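Local coordinates for protein bifunctional enzyme cysn/cysc (Mycobacterium tuberculosis, PDB 4BZP) that probably phosphorylates adenosine 5'-phosphosulfate at its 3'-hydroxyl using ATP, the second step of sulfate activation, through its adenylyl-sulfate kinase domain, at residues Leu39-Leu52 with Asp58-Ala70. Sequence-based numbering, arbitrary orientation.
Sequences LDGDNLRHGLNADL and DRAENLRRLSHVA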
loop_
_atom_site.group_PDB
_atom_site.type_symbol
_atom_site.label_atom_id
_atom_site.label_comp_id
_atom_site.label_asym_id
_atom_site.label_seq_id
_atom_site.Cartn_x
_atom_site.Cartn_y
_atom_site.Cartn_z
ATOM N N LEU A 39 6.503 -4.394 -7.208
ATOM C CA LEU A 39 5.767 -4.736 -6.018
ATOM C C LEU A 39 5.770 -6.238 -5.854
ATOM O O LEU A 39 5.047 -6.968 -6.552
ATOM C CB LEU A 39 4.352 -4.171 -6.145
ATOM C CG LEU A 39 3.445 -4.461 -4.944
ATOM C CD1 LEU A 39 3.914 -3.708 -3.736
ATOM C CD2 LEU A 39 2.011 -4.120 -5.282
ATOM N N ASP A 40 6.629 -6.678 -4.949
ATOM C CA ASP A 40 6.855 -8.126 -4.780
ATOM C C ASP A 40 6.300 -8.518 -3.404
ATOM O O ASP A 40 6.691 -7.966 -2.369
ATOM C CB ASP A 40 8.341 -8.458 -4.936
ATOM C CG ASP A 40 8.618 -9.983 -5.059
ATOM O OD1 ASP A 40 8.000 -10.787 -4.354
ATOM O OD2 ASP A 40 9.474 -10.376 -5.884
ATOM N N GLY A 41 5.375 -9.455 -3.454
ATOM C CA GLY A 41 4.749 -10.012 -2.248
ATOM C C GLY A 41 5.749 -10.550 -1.232
ATOM O O GLY A 41 5.508 -10.490 -0.021
ATOM N N ASP A 42 6.870 -11.097 -1.685
ATOM C CA ASP A 42 7.844 -11.627 -0.730
ATOM C C ASP A 42 8.342 -10.506 0.185
ATOM O O ASP A 42 8.436 -10.717 1.415
ATOM C CB ASP A 42 9.009 -12.330 -1.433
ATOM C CG ASP A 42 8.612 -13.695 -1.996
ATOM O OD1 ASP A 42 7.488 -14.164 -1.719
ATOM O OD2 ASP A 42 9.457 -14.325 -2.695
ATOM N N ASN A 43 8.565 -9.318 -0.391
ATOM C CA ASN A 43 8.944 -8.114 0.342
ATOM C C ASN A 43 7.819 -7.681 1.334
ATOM O O ASN A 43 8.073 -7.398 2.495
ATOM C CB ASN A 43 9.286 -6.969 -0.653
ATOM C CG ASN A 43 10.538 -7.264 -1.510
ATOM O OD1 ASN A 43 11.469 -7.904 -1.045
ATOM N ND2 ASN A 43 10.566 -6.768 -2.750
ATOM N N LEU A 44 6.597 -7.733 0.886
ATOM C CA LEU A 44 5.443 -7.262 1.698
ATOM C C LEU A 44 5.127 -8.192 2.861
ATOM O O LEU A 44 4.607 -7.794 3.878
ATOM C CB LEU A 44 4.197 -7.206 0.845
ATOM C CG LEU A 44 3.869 -6.168 -0.228
ATOM C CD1 LEU A 44 2.426 -6.327 -0.668
ATOM C CD2 LEU A 44 4.101 -4.774 0.293
ATOM N N ARG A 45 5.418 -9.467 2.695
ATOM C CA ARG A 45 5.140 -10.411 3.788
ATOM C C ARG A 45 5.920 -10.121 5.076
ATOM O O ARG A 45 5.535 -10.609 6.132
ATOM C CB ARG A 45 5.355 -11.855 3.318
ATOM C CG ARG A 45 4.143 -12.387 2.574
ATOM C CD ARG A 45 4.406 -13.812 2.108
ATOM N NE ARG A 45 3.235 -14.485 1.559
ATOM C CZ ARG A 45 2.280 -15.064 2.285
ATOM N NH1 ARG A 45 2.314 -15.013 3.634
ATOM N NH2 ARG A 45 1.302 -15.728 1.671
ATOM N N HIS A 46 6.974 -9.344 4.998
ATOM C CA HIS A 46 7.759 -9.013 6.188
ATOM C C HIS A 46 7.131 -7.839 7.003
ATOM O O HIS A 46 7.439 -7.634 8.168
ATOM C CB HIS A 46 9.184 -8.613 5.775
ATOM C CG HIS A 46 9.868 -9.628 4.905
ATOM N ND1 HIS A 46 9.992 -10.955 5.268
ATOM C CD2 HIS A 46 10.451 -9.512 3.686
ATOM C CE1 HIS A 46 10.625 -11.609 4.312
ATOM N NE2 HIS A 46 10.919 -10.757 3.344
ATOM N N GLY A 47 6.252 -7.096 6.349
ATOM C CA GLY A 47 5.680 -5.840 6.906
ATOM C C GLY A 47 4.167 -5.864 6.817
ATOM O O GLY A 47 3.499 -6.439 7.660
ATOM N N LEU A 48 3.630 -5.314 5.749
ATOM C CA LEU A 48 2.185 -5.227 5.546
ATOM C C LEU A 48 1.486 -6.546 5.779
ATOM O O LEU A 48 0.468 -6.596 6.446
ATOM C CB LEU A 48 1.870 -4.705 4.151
ATOM C CG LEU A 48 0.387 -4.631 3.799
ATOM C CD1 LEU A 48 -0.383 -3.714 4.724
ATOM C CD2 LEU A 48 0.207 -4.225 2.343
ATOM N N ASN A 49 2.080 -7.591 5.202
ATOM C CA ASN A 49 1.484 -8.896 5.216
ATOM C C ASN A 49 2.083 -9.861 6.213
ATOM O O ASN A 49 1.936 -11.091 6.064
ATOM C CB ASN A 49 1.400 -9.424 3.761
ATOM C CG ASN A 49 0.468 -8.595 2.910
ATOM O OD1 ASN A 49 -0.419 -7.884 3.356
ATOM N ND2 ASN A 49 0.660 -8.737 1.569
ATOM N N ALA A 50 2.709 -9.332 7.246
ATOM C CA ALA A 50 3.265 -10.150 8.320
ATOM C C ALA A 50 2.261 -11.012 9.043
ATOM O O ALA A 50 2.674 -11.982 9.690
ATOM C CB ALA A 50 4.032 -9.281 9.315
ATOM N N ASP A 51 0.993 -10.664 9.018
ATOM C CA ASP A 51 -0.045 -11.442 9.665
ATOM C C ASP A 51 -0.387 -12.723 8.900
ATOM O O ASP A 51 -1.056 -13.611 9.463
ATOM C CB ASP A 51 -1.302 -10.625 9.835
ATOM C CG ASP A 51 -1.889 -10.114 8.514
ATOM O OD1 ASP A 51 -1.113 -9.581 7.679
ATOM O OD2 ASP A 51 -3.120 -10.211 8.380
ATOM N N LEU A 52 0.012 -12.824 7.638
ATOM C CA LEU A 52 -0.386 -13.969 6.802
ATOM C C LEU A 52 0.626 -15.092 6.865
ATOM O O LEU A 52 1.836 -14.879 6.890
ATOM C CB LEU A 52 -0.496 -13.519 5.346
ATOM C CG LEU A 52 -1.582 -12.468 5.085
ATOM C CD1 LEU A 52 -1.599 -12.107 3.581
ATOM C CD2 LEU A 52 -2.907 -12.984 5.513
ATOM N N ASP A 58 -4.620 -17.753 2.847
ATOM C CA ASP A 58 -3.642 -16.724 3.080
ATOM C C ASP A 58 -2.922 -16.401 1.777
ATOM O O ASP A 58 -2.601 -15.235 1.524
ATOM C CB ASP A 58 -2.644 -17.106 4.145
ATOM C CG ASP A 58 -3.220 -16.966 5.565
ATOM O OD1 ASP A 58 -4.410 -16.665 5.717
ATOM O OD2 ASP A 58 -2.437 -17.180 6.509
ATOM N N ARG A 59 -2.678 -17.392 0.917
ATOM C CA ARG A 59 -2.070 -17.079 -0.371
ATOM C C ARG A 59 -3.005 -16.232 -1.259
ATOM O O ARG A 59 -2.539 -15.311 -1.952
ATOM C CB ARG A 59 -1.709 -18.378 -1.098
ATOM C CG ARG A 59 -0.564 -19.115 -0.453
ATOM C CD ARG A 59 -0.273 -20.316 -1.313
ATOM N NE ARG A 59 0.562 -21.310 -0.695
ATOM C CZ ARG A 59 1.125 -22.333 -1.367
ATOM N NH1 ARG A 59 0.979 -22.466 -2.699
ATOM N NH2 ARG A 59 1.855 -23.217 -0.699
ATOM N N ALA A 60 -4.298 -16.490 -1.248
ATOM C CA ALA A 60 -5.277 -15.725 -1.952
ATOM C C ALA A 60 -5.362 -14.296 -1.392
ATOM O O ALA A 60 -5.439 -13.316 -2.147
ATOM C CB ALA A 60 -6.644 -16.340 -1.985
ATOM N N GLU A 61 -5.321 -14.169 -0.074
ATOM C CA GLU A 61 -5.426 -12.853 0.568
ATOM C C GLU A 61 -4.173 -12.035 0.287
ATOM O O GLU A 61 -4.289 -10.829 0.114
ATOM C CB GLU A 61 -5.657 -13.068 2.068
ATOM C CG GLU A 61 -5.663 -11.778 2.870
ATOM C CD GLU A 61 -6.823 -10.846 2.546
ATOM O OE1 GLU A 61 -7.773 -11.193 1.830
ATOM O OE2 GLU A 61 -6.752 -9.700 3.037
ATOM N N ASN A 62 -2.999 -12.638 0.248
ATOM C CA ASN A 62 -1.781 -11.977 -0.162
ATOM C C ASN A 62 -1.980 -11.303 -1.517
ATOM O O ASN A 62 -1.665 -10.120 -1.674
ATOM C CB ASN A 62 -0.641 -12.988 -0.172
ATOM C CG ASN A 62 0.648 -12.394 -0.563
ATOM O OD1 ASN A 62 1.173 -11.526 0.144
ATOM N ND2 ASN A 62 1.190 -12.828 -1.691
ATOM N N LEU A 63 -2.530 -12.017 -2.487
ATOM C CA LEU A 63 -2.746 -11.502 -3.812
ATOM C C LEU A 63 -3.815 -10.444 -3.781
ATOM O O LEU A 63 -3.661 -9.429 -4.500
ATOM C CB LEU A 63 -3.086 -12.607 -4.799
ATOM C CG LEU A 63 -2.003 -13.642 -5.041
ATOM C CD1 LEU A 63 -2.549 -14.833 -5.773
ATOM C CD2 LEU A 63 -0.833 -13.019 -5.788
ATOM N N ARG A 64 -4.895 -10.624 -3.035
ATOM C CA ARG A 64 -5.926 -9.600 -2.943
ATOM C C ARG A 64 -5.324 -8.280 -2.451
ATOM O O ARG A 64 -5.561 -7.217 -3.008
ATOM C CB ARG A 64 -7.046 -10.070 -2.013
ATOM C CG ARG A 64 -8.263 -9.170 -2.045
ATOM C CD ARG A 64 -9.289 -9.456 -0.918
ATOM N NE ARG A 64 -8.776 -9.050 0.368
ATOM C CZ ARG A 64 -8.801 -7.776 0.820
ATOM N NH1 ARG A 64 -9.343 -6.813 0.090
ATOM N NH2 ARG A 64 -8.270 -7.511 1.973
ATOM N N ARG A 65 -4.528 -8.356 -1.388
ATOM C CA ARG A 65 -3.946 -7.144 -0.844
ATOM C C ARG A 65 -2.968 -6.557 -1.859
ATOM O O ARG A 65 -2.919 -5.306 -2.022
ATOM C CB ARG A 65 -3.250 -7.432 0.458
ATOM C CG ARG A 65 -4.172 -7.840 1.582
ATOM C CD ARG A 65 -3.408 -8.003 2.843
ATOM N NE ARG A 65 -4.173 -8.708 3.878
ATOM C CZ ARG A 65 -3.658 -9.000 5.078
ATOM N NH1 ARG A 65 -2.429 -8.695 5.346
ATOM N NH2 ARG A 65 -4.398 -9.701 5.917
ATOM N N LEU A 66 -2.141 -7.376 -2.502
ATOM C CA LEU A 66 -1.218 -6.893 -3.513
ATOM C C LEU A 66 -2.014 -6.131 -4.586
ATOM O O LEU A 66 -1.542 -5.075 -5.091
ATOM C CB LEU A 66 -0.423 -8.062 -4.134
ATOM C CG LEU A 66 0.892 -8.574 -3.539
ATOM C CD1 LEU A 66 1.365 -9.849 -4.155
ATOM C CD2 LEU A 66 1.956 -7.567 -3.859
ATOM N N SER A 67 -3.163 -6.627 -5.003
ATOM C CA SER A 67 -3.916 -5.918 -6.018
ATOM C C SER A 67 -4.342 -4.511 -5.588
ATOM O O SER A 67 -4.296 -3.596 -6.400
ATOM C CB SER A 67 -5.098 -6.727 -6.520
ATOM O OG SER A 67 -6.189 -6.798 -5.602
ATOM N N HIS A 68 -4.694 -4.326 -4.329
ATOM C CA HIS A 68 -5.052 -3.008 -3.811
ATOM C C HIS A 68 -3.850 -2.100 -3.617
ATOM O O HIS A 68 -3.926 -0.899 -3.892
ATOM C CB HIS A 68 -5.833 -3.170 -2.498
ATOM C CG HIS A 68 -7.229 -3.646 -2.702
ATOM N ND1 HIS A 68 -8.237 -2.865 -3.232
ATOM C CD2 HIS A 68 -7.792 -4.838 -2.420
ATOM C CE1 HIS A 68 -9.337 -3.577 -3.336
ATOM N NE2 HIS A 68 -9.090 -4.790 -2.872
ATOM N N VAL A 69 -2.707 -2.645 -3.206
ATOM C CA VAL A 69 -1.497 -1.841 -3.106
ATOM C C VAL A 69 -1.092 -1.393 -4.489
ATOM O O VAL A 69 -0.722 -0.242 -4.692
ATOM C CB VAL A 69 -0.379 -2.548 -2.356
ATOM C CG1 VAL A 69 0.887 -1.726 -2.391
ATOM C CG2 VAL A 69 -0.850 -2.901 -0.952
ATOM N N ALA A 70 -1.181 -2.291 -5.468
ATOM C CA ALA A 70 -0.869 -1.879 -6.830
ATOM C C ALA A 70 -1.776 -0.770 -7.318
ATOM O O ALA A 70 -1.286 0.163 -7.986
ATOM C CB ALA A 70 -0.967 -3.064 -7.747
#
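R65 NH1 donates to two acceptors across this contact, D51 OD1 at 2.8 Å and N49 OD1 at 2.9 Å, and illustrates how one arginine can tie a run of type I turns to a helix. R65 NH2 completes an end-on bidentate salt bridge with D51 OD2 (2.8 Å); both carboxylate oxygens use syn lone pairs, and the two flat groups lie only 12° apart. The amide of N49 behaves differently, taking NH1 from above its carbonyl plane. Within the helix, NE of R65 binds E61 OE2, which R64 also grips, so acidic groups on two edges fix the guanidinium's rotation and probably offset its charge. L52 closes one of its faces, with CD1 over the centre. N49 ND2 turns to N62 OD1 in a weak bond of 3.2 Å, the two amides steeply inclined. With CG anti to the backbone N (chi1 -179°), the N62 amide reaches out so that OD1 also lies over a face of the R45 guanidinium, whose NH1 is hydrogen-bonded to G53 O. Further along, L66 CD2 packs against both L39 CG (3.6 Å) and L44 CD1 (3.5 Å, tighter than usual van der Waals contact), L66 CD1 rests on G41 CA at 3.9 Å, and V69 bridges L39 and L48. R64 reaches G47 O and L48 O of the second subunit. In this P-loop kinase fold, segment 39-52 follows strand 36-38, outermost in this chain's parallel sheet; the side chain of D40, N-cap of helix 41-44, lies about 7 Å from bound ADP, near the P-loop. Helix 56-75 lies between the segment and helix 89-101, with A70 against strands 6-11 and 79-82.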